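Local coordinates for translation initiation factor eIF2b-like protein (Chaetomium thermophilum, PDB 4ZEM) that probably contributes to guanine nucleotide exchange during translation initiation as the beta subunit of the heterodecameric eIF2B complex, at residues D178-A182 with K202-F207; Y194-P200 with T218-L224; V301-V307 with V357-N363. All coordinates share one frame; numbering follows the deposited sequence. Where two conformers were deposited one is given.

Contact 1 (D178-A182 with K202-F207); sequences DDQIA and KTVERF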
# COMPACT_ATOMS: atom_id res chain seq x y z
N ASP A 178 -4.39 -6.02 5.58
CA ASP A 178 -4.81 -5.63 6.94
C ASP A 178 -4.99 -6.84 7.86
O ASP A 178 -4.57 -6.81 9.02
CB ASP A 178 -6.10 -4.82 6.89
CG ASP A 178 -5.86 -3.36 6.50
OD1 ASP A 178 -4.68 -2.97 6.38
OD2 ASP A 178 -6.85 -2.61 6.35
N ASP A 179 -5.61 -7.89 7.35
CA ASP A 179 -5.81 -9.12 8.12
C ASP A 179 -4.49 -9.82 8.41
O ASP A 179 -4.30 -10.40 9.47
CB ASP A 179 -6.76 -10.07 7.40
CG ASP A 179 -8.20 -9.58 7.43
OD1 ASP A 179 -8.53 -8.76 8.31
OD2 ASP A 179 -9.00 -10.02 6.58
N GLN A 180 -3.59 -9.80 7.44
CA GLN A 180 -2.29 -10.42 7.63
C GLN A 180 -1.50 -9.67 8.69
O GLN A 180 -0.86 -10.27 9.54
CB GLN A 180 -1.53 -10.51 6.32
CG GLN A 180 -2.04 -11.62 5.44
CD GLN A 180 -1.48 -11.56 4.04
OE1 GLN A 180 -0.94 -10.54 3.62
NE2 GLN A 180 -1.62 -12.65 3.30
N ILE A 181 -1.56 -8.34 8.64
CA ILE A 181 -0.90 -7.52 9.65
C ILE A 181 -1.52 -7.79 11.03
O ILE A 181 -0.80 -7.96 12.02
CB ILE A 181 -1.01 -6.02 9.31
CG1 ILE A 181 -0.19 -5.72 8.05
CG2 ILE A 181 -0.55 -5.17 10.48
CD1 ILE A 181 -0.33 -4.30 7.53
N ALA A 182 -2.85 -7.90 11.07
CA ALA A 182 -3.57 -8.16 12.31
C ALA A 182 -3.28 -9.54 12.91
O ALA A 182 -3.50 -9.75 14.09
CB ALA A 182 -5.07 -7.99 12.10
N LYS A 202 -7.93 2.53 9.19
CA LYS A 202 -8.61 1.24 9.11
C LYS A 202 -7.70 0.07 9.44
O LYS A 202 -8.13 -0.89 10.08
CB LYS A 202 -9.22 1.02 7.73
CG LYS A 202 -10.62 1.56 7.58
CD LYS A 202 -11.54 0.73 8.47
CE LYS A 202 -12.97 1.25 8.47
NZ LYS A 202 -13.87 0.31 9.19
N THR A 203 -6.45 0.15 9.00
CA THR A 203 -5.48 -0.90 9.26
C THR A 203 -5.24 -1.05 10.76
O THR A 203 -5.19 -2.16 11.28
CB THR A 203 -4.15 -0.62 8.55
OG1 THR A 203 -4.38 -0.59 7.14
CG2 THR A 203 -3.13 -1.70 8.87
N VAL A 204 -5.11 0.07 11.46
CA VAL A 204 -4.91 0.06 12.90
C VAL A 204 -6.17 -0.45 13.61
O VAL A 204 -6.09 -1.23 14.57
CB VAL A 204 -4.55 1.46 13.44
CG1 VAL A 204 -4.38 1.42 14.96
CG2 VAL A 204 -3.28 1.97 12.78
N GLU A 205 -7.33 -0.03 13.12
CA GLU A 205 -8.59 -0.47 13.71
C GLU A 205 -8.72 -2.00 13.62
O GLU A 205 -9.08 -2.65 14.60
CB GLU A 205 -9.78 0.21 13.02
CG GLU A 205 -9.86 1.72 13.27
CD GLU A 205 -11.10 2.36 12.65
OE1 GLU A 205 -12.04 1.62 12.28
OE2 GLU A 205 -11.13 3.60 12.52
N ARG A 206 -8.42 -2.56 12.46
CA ARG A 206 -8.53 -4.01 12.28
C ARG A 206 -7.51 -4.73 13.15
O ARG A 206 -7.77 -5.82 13.66
CB ARG A 206 -8.35 -4.39 10.81
CG ARG A 206 -9.46 -3.85 9.90
CD ARG A 206 -9.51 -4.60 8.57
NE ARG A 206 -10.51 -4.06 7.66
CZ ARG A 206 -10.23 -3.38 6.55
NH1 ARG A 206 -11.21 -2.92 5.78
NH2 ARG A 206 -8.97 -3.15 6.21
N PHE A 207 -6.35 -4.10 13.34
CA PHE A 207 -5.31 -4.63 14.21
C PHE A 207 -5.74 -4.65 15.68
O PHE A 207 -5.60 -5.66 16.37
CB PHE A 207 -4.05 -3.79 14.02
CG PHE A 207 -2.87 -4.25 14.83
CD1 PHE A 207 -2.02 -5.22 14.33
CD2 PHE A 207 -2.58 -3.68 16.06
CE1 PHE A 207 -0.91 -5.63 15.06
CE2 PHE A 207 -1.48 -4.08 16.78
CZ PHE A 207 -0.64 -5.06 16.29
O HOH W 1 -4.03 -4.74 10.74
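At the first turn of helix 202-214, the crossover helix of a Rossmann-like beta-alpha-beta unit, T203 meets D178 on the last stretch of helix 154-182. The short helical axes pass within 8.7 Å at a crossing angle of -44°. T203 OG1 donates to D178 OD1 over 2.5 Å, coming in on the syn side of that oxygen but 31° out of the carboxylate plane. D178 CG stands anti to its carbonyl carbon (chi1 -79°), which turns the carboxylate onto the facing helix. R206 NH2 approaches the other oxygen, OD2, at the guanidinium edge; this salt bridge is doubtful in detail, since R206 has two conformers and the modelled separation is too short. One water donates to both D178 O, at 2.7 Å, and T203 O, so each carbonyl serves it as well as its own helix bond. Beside the polar pair, I181 CD1 lies 4.0 Å from T203 CG2, and F207 turns its ring edge to I181 O, with CD1 3.8 Å away. With a valine in place of T203, D178 OD1 would probably be left without its hydroxyl donor and the carboxylate freer to rotate. I181, T203 and F207 all rest on L304 of strand 301-304, and I181 and F207 also touch L361 of strand 359-362, placing this helix pair over the central sheet.

Contact 2 (Y194-P200 with T218-L224); sequences YVLAYQP and TVILASL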
# COMPACT_ATOMS: atom_id res chain seq x y z
N TYR A 194 -0.96 -0.86 27.77
CA TYR A 194 -1.54 0.44 27.50
C TYR A 194 -1.01 0.88 26.14
O TYR A 194 0.17 1.22 26.00
CB TYR A 194 -1.16 1.43 28.59
CG TYR A 194 -2.23 1.58 29.64
CD1 TYR A 194 -2.77 2.82 29.94
CD2 TYR A 194 -2.66 0.48 30.38
CE1 TYR A 194 -3.74 2.96 30.93
CE2 TYR A 194 -3.64 0.60 31.35
CZ TYR A 194 -4.17 1.84 31.63
OH TYR A 194 -5.13 1.94 32.60
N VAL A 195 -1.89 0.86 25.14
CA VAL A 195 -1.48 1.09 23.76
C VAL A 195 -1.99 2.43 23.27
O VAL A 195 -3.20 2.67 23.20
CB VAL A 195 -2.02 -0.03 22.83
CG1 VAL A 195 -1.67 0.25 21.38
CG2 VAL A 195 -1.48 -1.38 23.26
N LEU A 196 -1.06 3.28 22.87
CA LEU A 196 -1.41 4.60 22.39
C LEU A 196 -1.54 4.53 20.87
O LEU A 196 -0.58 4.24 20.16
CB LEU A 196 -0.36 5.63 22.85
CG LEU A 196 -0.43 7.13 22.51
CD1 LEU A 196 -0.01 7.45 21.09
CD2 LEU A 196 -1.80 7.72 22.82
N ALA A 197 -2.75 4.77 20.38
CA ALA A 197 -3.00 4.76 18.94
C ALA A 197 -3.22 6.17 18.46
O ALA A 197 -4.23 6.80 18.79
CB ALA A 197 -4.20 3.89 18.60
N TYR A 198 -2.31 6.67 17.63
CA TYR A 198 -2.40 8.06 17.20
C TYR A 198 -3.14 8.10 15.88
O TYR A 198 -2.69 7.51 14.90
CB TYR A 198 -1.01 8.69 17.08
CG TYR A 198 -1.05 10.11 16.59
CD1 TYR A 198 -1.10 11.16 17.50
CD2 TYR A 198 -1.06 10.41 15.23
CE1 TYR A 198 -1.16 12.48 17.07
CE2 TYR A 198 -1.11 11.73 14.79
CZ TYR A 198 -1.16 12.76 15.72
OH TYR A 198 -1.21 14.07 15.32
N GLN A 199 -4.29 8.78 15.88
CA GLN A 199 -5.17 8.88 14.71
C GLN A 199 -5.30 7.57 13.92
O GLN A 199 -4.91 7.52 12.76
CB GLN A 199 -4.70 9.98 13.76
CG GLN A 199 -4.65 11.36 14.37
CD GLN A 199 -4.86 12.44 13.33
OE1 GLN A 199 -5.24 12.16 12.20
NE2 GLN A 199 -4.63 13.69 13.72
N PRO A 200 -5.84 6.52 14.56
CA PRO A 200 -5.89 5.20 13.92
C PRO A 200 -6.65 5.17 12.59
O PRO A 200 -7.76 5.69 12.47
CB PRO A 200 -6.61 4.33 14.97
CG PRO A 200 -7.33 5.28 15.84
CD PRO A 200 -6.47 6.51 15.89
N THR A 218 -5.76 -1.97 27.14
CA THR A 218 -6.33 -0.63 27.05
C THR A 218 -5.81 0.13 25.84
O THR A 218 -4.61 0.14 25.57
CB THR A 218 -6.02 0.17 28.35
OG1 THR A 218 -6.56 -0.53 29.48
CG2 THR A 218 -6.61 1.56 28.29
N VAL A 219 -6.71 0.79 25.13
CA VAL A 219 -6.33 1.59 23.98
C VAL A 219 -6.54 3.07 24.25
O VAL A 219 -7.63 3.49 24.65
CB VAL A 219 -7.11 1.17 22.72
CG1 VAL A 219 -6.82 2.10 21.55
CG2 VAL A 219 -6.77 -0.25 22.35
N ILE A 220 -5.50 3.86 24.03
CA ILE A 220 -5.58 5.30 24.21
C ILE A 220 -5.60 5.97 22.83
O ILE A 220 -4.71 5.76 22.01
CB ILE A 220 -4.40 5.86 25.03
CG1 ILE A 220 -4.34 5.20 26.41
CG2 ILE A 220 -4.50 7.37 25.16
CD1 ILE A 220 -3.46 3.96 26.47
N LEU A 221 -6.67 6.71 22.56
CA LEU A 221 -6.82 7.37 21.28
C LEU A 221 -6.45 8.84 21.40
O LEU A 221 -7.08 9.59 22.16
CB LEU A 221 -8.25 7.21 20.76
CG LEU A 221 -8.71 5.76 20.55
CD1 LEU A 221 -10.19 5.72 20.33
CD2 LEU A 221 -8.01 5.15 19.35
N ALA A 222 -5.40 9.24 20.69
CA ALA A 222 -4.93 10.62 20.75
C ALA A 222 -4.85 11.24 19.37
O ALA A 222 -4.42 10.60 18.41
CB ALA A 222 -3.57 10.68 21.43
N SER A 223 -5.29 12.49 19.26
CA SER A 223 -5.09 13.23 18.03
C SER A 223 -4.70 14.65 18.39
O SER A 223 -5.32 15.26 19.27
CB SER A 223 -6.36 13.23 17.18
OG SER A 223 -6.23 14.09 16.06
N LEU A 224 -3.69 15.20 17.73
CA LEU A 224 -3.31 16.58 18.01
C LEU A 224 -4.25 17.53 17.27
O LEU A 224 -4.47 18.66 17.71
CB LEU A 224 -1.85 16.83 17.64
CG LEU A 224 -0.86 16.02 18.49
CD1 LEU A 224 0.58 16.27 18.06
CD2 LEU A 224 -1.05 16.31 19.98
O HOH W 2 -7.41 0.03 32.07
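L196 and I220 pair in the tightly packed middle of these two strands, where their CA atoms come within 4.6 Å and their side chains cross at about a right angle. CG of L196 is anti to its backbone N (chi1 -180°), and its CD2 reaches across to I220 CG2 at 3.6 Å and to A222 CB at 3.7 Å, bridging two residues of the facing strand. The backbone bonds here are close to linear: V195 N donates to T218 O, I220 N to V195 O over 2.7 Å (N-H...O 176°), and A197 N to I220 O. The sheet face bearing A197 and L221 is also filled, with P200 CG 3.6 Å from L221 CD2, and helix 237-246 covers it through L239 and L243. This ladder joins the two parallel strands of a beta-alpha-beta crossover, strand 194-198, helix 202-214 and strand 218-222, within a sheet whose first six strands follow the 3-2-1-4-5-6 order of a Rossmann fold.

The two ends are looser and partly exposed. At the start, T218 CB lies over one face of the Y194 ring, 4.0 Å from its centroid and 15° off the normal, a CH-pi contact; R264 makes a cation-pi contact with the same ring. Beyond the ring a water links Y194 OH to T218 OG1. At the far end the A222 N to A197 O bond is weak, although Q199 N still donates to A222 O over 3.1 Å. L224, poorly ordered, brings CG to the edge of the Y198 ring, 3.8 Å from CE1, while Y198 OH is held by S285 O and S223 OG by N225 O.

Contact 3 (V301-V307 with V357-N363); sequences VIALCGV and VDVYLTN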
# COMPACT_ATOMS: atom_id res chain seq x y z
N VAL A 301 7.95 2.28 19.18
CA VAL A 301 7.12 2.88 18.15
C VAL A 301 6.92 1.84 17.06
O VAL A 301 7.88 1.36 16.47
CB VAL A 301 7.75 4.15 17.56
CG1 VAL A 301 6.92 4.66 16.41
CG2 VAL A 301 7.90 5.22 18.62
N ILE A 302 5.66 1.48 16.83
CA ILE A 302 5.33 0.44 15.86
C ILE A 302 4.55 1.05 14.70
O ILE A 302 3.53 1.72 14.90
CB ILE A 302 4.48 -0.72 16.47
CG1 ILE A 302 5.20 -1.39 17.64
CG2 ILE A 302 4.17 -1.77 15.43
CD1 ILE A 302 4.86 -0.83 19.00
N ALA A 303 5.04 0.81 13.49
CA ALA A 303 4.36 1.29 12.30
C ALA A 303 3.70 0.13 11.58
O ALA A 303 4.36 -0.86 11.23
CB ALA A 303 5.35 1.99 11.38
N LEU A 304 2.40 0.26 11.36
CA LEU A 304 1.65 -0.74 10.62
C LEU A 304 1.70 -0.37 9.15
O LEU A 304 1.27 0.71 8.77
CB LEU A 304 0.20 -0.83 11.09
CG LEU A 304 -0.17 -1.82 12.19
CD1 LEU A 304 0.82 -1.80 13.34
CD2 LEU A 304 -1.57 -1.54 12.68
N CYS A 305 2.29 -1.24 8.34
CA CYS A 305 2.35 -0.99 6.90
C CYS A 305 2.43 -2.27 6.08
O CYS A 305 3.28 -3.13 6.32
CB CYS A 305 3.55 -0.11 6.59
SG CYS A 305 5.02 -0.60 7.52
N GLY A 306 1.58 -2.38 5.07
CA GLY A 306 1.65 -3.49 4.13
C GLY A 306 2.75 -3.20 3.14
O GLY A 306 3.08 -2.03 2.90
N VAL A 307 3.34 -4.25 2.58
CA VAL A 307 4.47 -4.12 1.66
C VAL A 307 4.13 -3.30 0.42
O VAL A 307 4.99 -2.61 -0.14
CB VAL A 307 5.00 -5.53 1.26
CG1 VAL A 307 6.08 -5.44 0.20
CG2 VAL A 307 5.51 -6.26 2.49
N VAL A 357 11.56 5.21 14.65
CA VAL A 357 10.75 4.00 14.45
C VAL A 357 11.43 2.72 14.93
O VAL A 357 12.58 2.46 14.60
CB VAL A 357 10.38 3.81 12.96
CG1 VAL A 357 9.49 2.59 12.78
CG2 VAL A 357 9.72 5.06 12.42
N ASP A 358 10.71 1.91 15.70
CA ASP A 358 11.28 0.67 16.23
C ASP A 358 10.91 -0.56 15.41
O ASP A 358 11.78 -1.36 15.07
CB ASP A 358 10.86 0.47 17.68
CG ASP A 358 11.43 1.53 18.60
OD1 ASP A 358 12.65 1.49 18.85
OD2 ASP A 358 10.66 2.41 19.05
N VAL A 359 9.63 -0.71 15.11
CA VAL A 359 9.17 -1.88 14.38
C VAL A 359 8.34 -1.49 13.16
O VAL A 359 7.51 -0.59 13.23
CB VAL A 359 8.31 -2.80 15.27
CG1 VAL A 359 7.79 -3.99 14.48
CG2 VAL A 359 9.10 -3.27 16.48
N TYR A 360 8.59 -2.15 12.04
CA TYR A 360 7.74 -2.04 10.86
C TYR A 360 6.93 -3.31 10.83
O TYR A 360 7.46 -4.39 10.56
CB TYR A 360 8.56 -1.88 9.57
CG TYR A 360 9.53 -0.74 9.63
CD1 TYR A 360 10.80 -0.91 10.18
CD2 TYR A 360 9.19 0.51 9.15
CE1 TYR A 360 11.69 0.13 10.25
CE2 TYR A 360 10.08 1.56 9.21
CZ TYR A 360 11.33 1.37 9.76
OH TYR A 360 12.22 2.41 9.83
N LEU A 361 5.65 -3.20 11.12
CA LEU A 361 4.82 -4.39 11.18
C LEU A 361 4.09 -4.56 9.86
O LEU A 361 3.21 -3.77 9.51
CB LEU A 361 3.85 -4.31 12.37
CG LEU A 361 2.97 -5.54 12.61
CD1 LEU A 361 3.79 -6.79 12.56
CD2 LEU A 361 2.30 -5.43 13.95
N THR A 362 4.45 -5.62 9.14
CA THR A 362 3.98 -5.83 7.78
C THR A 362 3.18 -7.12 7.66
O THR A 362 3.11 -7.91 8.60
CB THR A 362 5.16 -5.89 6.78
OG1 THR A 362 5.84 -7.15 6.92
CG2 THR A 362 6.15 -4.77 7.05
N ASN A 363 2.59 -7.35 6.49
CA ASN A 363 1.88 -8.59 6.21
C ASN A 363 2.79 -9.81 6.34
O ASN A 363 2.32 -10.93 6.54
CB ASN A 363 1.25 -8.56 4.82
CG ASN A 363 2.14 -7.88 3.80
OD1 ASN A 363 2.50 -6.71 3.95
ND2 ASN A 363 2.55 -8.63 2.79
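L361 lies alongside two side chains of the neighbouring strand, pointing the same way as both: its CB packs 4.0 Å from I302 CG2, and its CD2 comes equally near L304 CD1. V359 adds its CB to I302 CG1 on the same face. On the other face A303 stands next to Y360, and within segment 357-363 V357 CG1 sits over one face of the Y360 ring, toward its rim; L281 touches all three, and Y360 OH is held by G279 O. Between these layers the parallel ladder is well aligned, as A303 N to V359 O (N-H...O 176°), L361 N to A303 O over 2.7 Å and C305 N to L361 O attest.

Side chains extend the ladder at both ends. D358 OD2 accepts from V301 N at 2.7 Å through its anti lone pair. In return V301 O takes both D358 N and V359 N, each at 3.0 Å and both in the carbonyl plane. At the other end N363 OD1 accepts V307 N over 2.9 Å; chi1 of 38° sets CG between the backbone N and the carbonyl carbon and turns the amide back toward the chain after strand 301-304. T362 OG1 is hydrogen-bonded to G365 O, at the start of strand 365-367. Strands 301-304 and 359-362 are the fifth and sixth in the 3-2-1-4-5-6 parallel order of a Rossmann-like sheet, to which this chain adds the antiparallel strand 365-367.

Contacts 2 and 3 belong to one sheet but do not touch: strand 267-271 runs between strands 194-198 and 301-304, the nearest atoms are about 7 Å apart, and the centres about 16 Å. Contact 1 is tied to contact 2 through the chain, since its helix 202-214 is the connection between the two strands there; the approach of E205 OE2 to P200 O, 4.0 Å, is only slight packing. Toward contact 3 the packing is closer, with centres about 11 Å apart: F207 CE1 lies 3.4 Å from L361 CD2, and I181 CG1 3.6 Å from N363 N. Helix 154-182 thus meets the Rossmann-like sheet where contacts 1 and 3 converge, while contact 2 lies farther from the chain's centre.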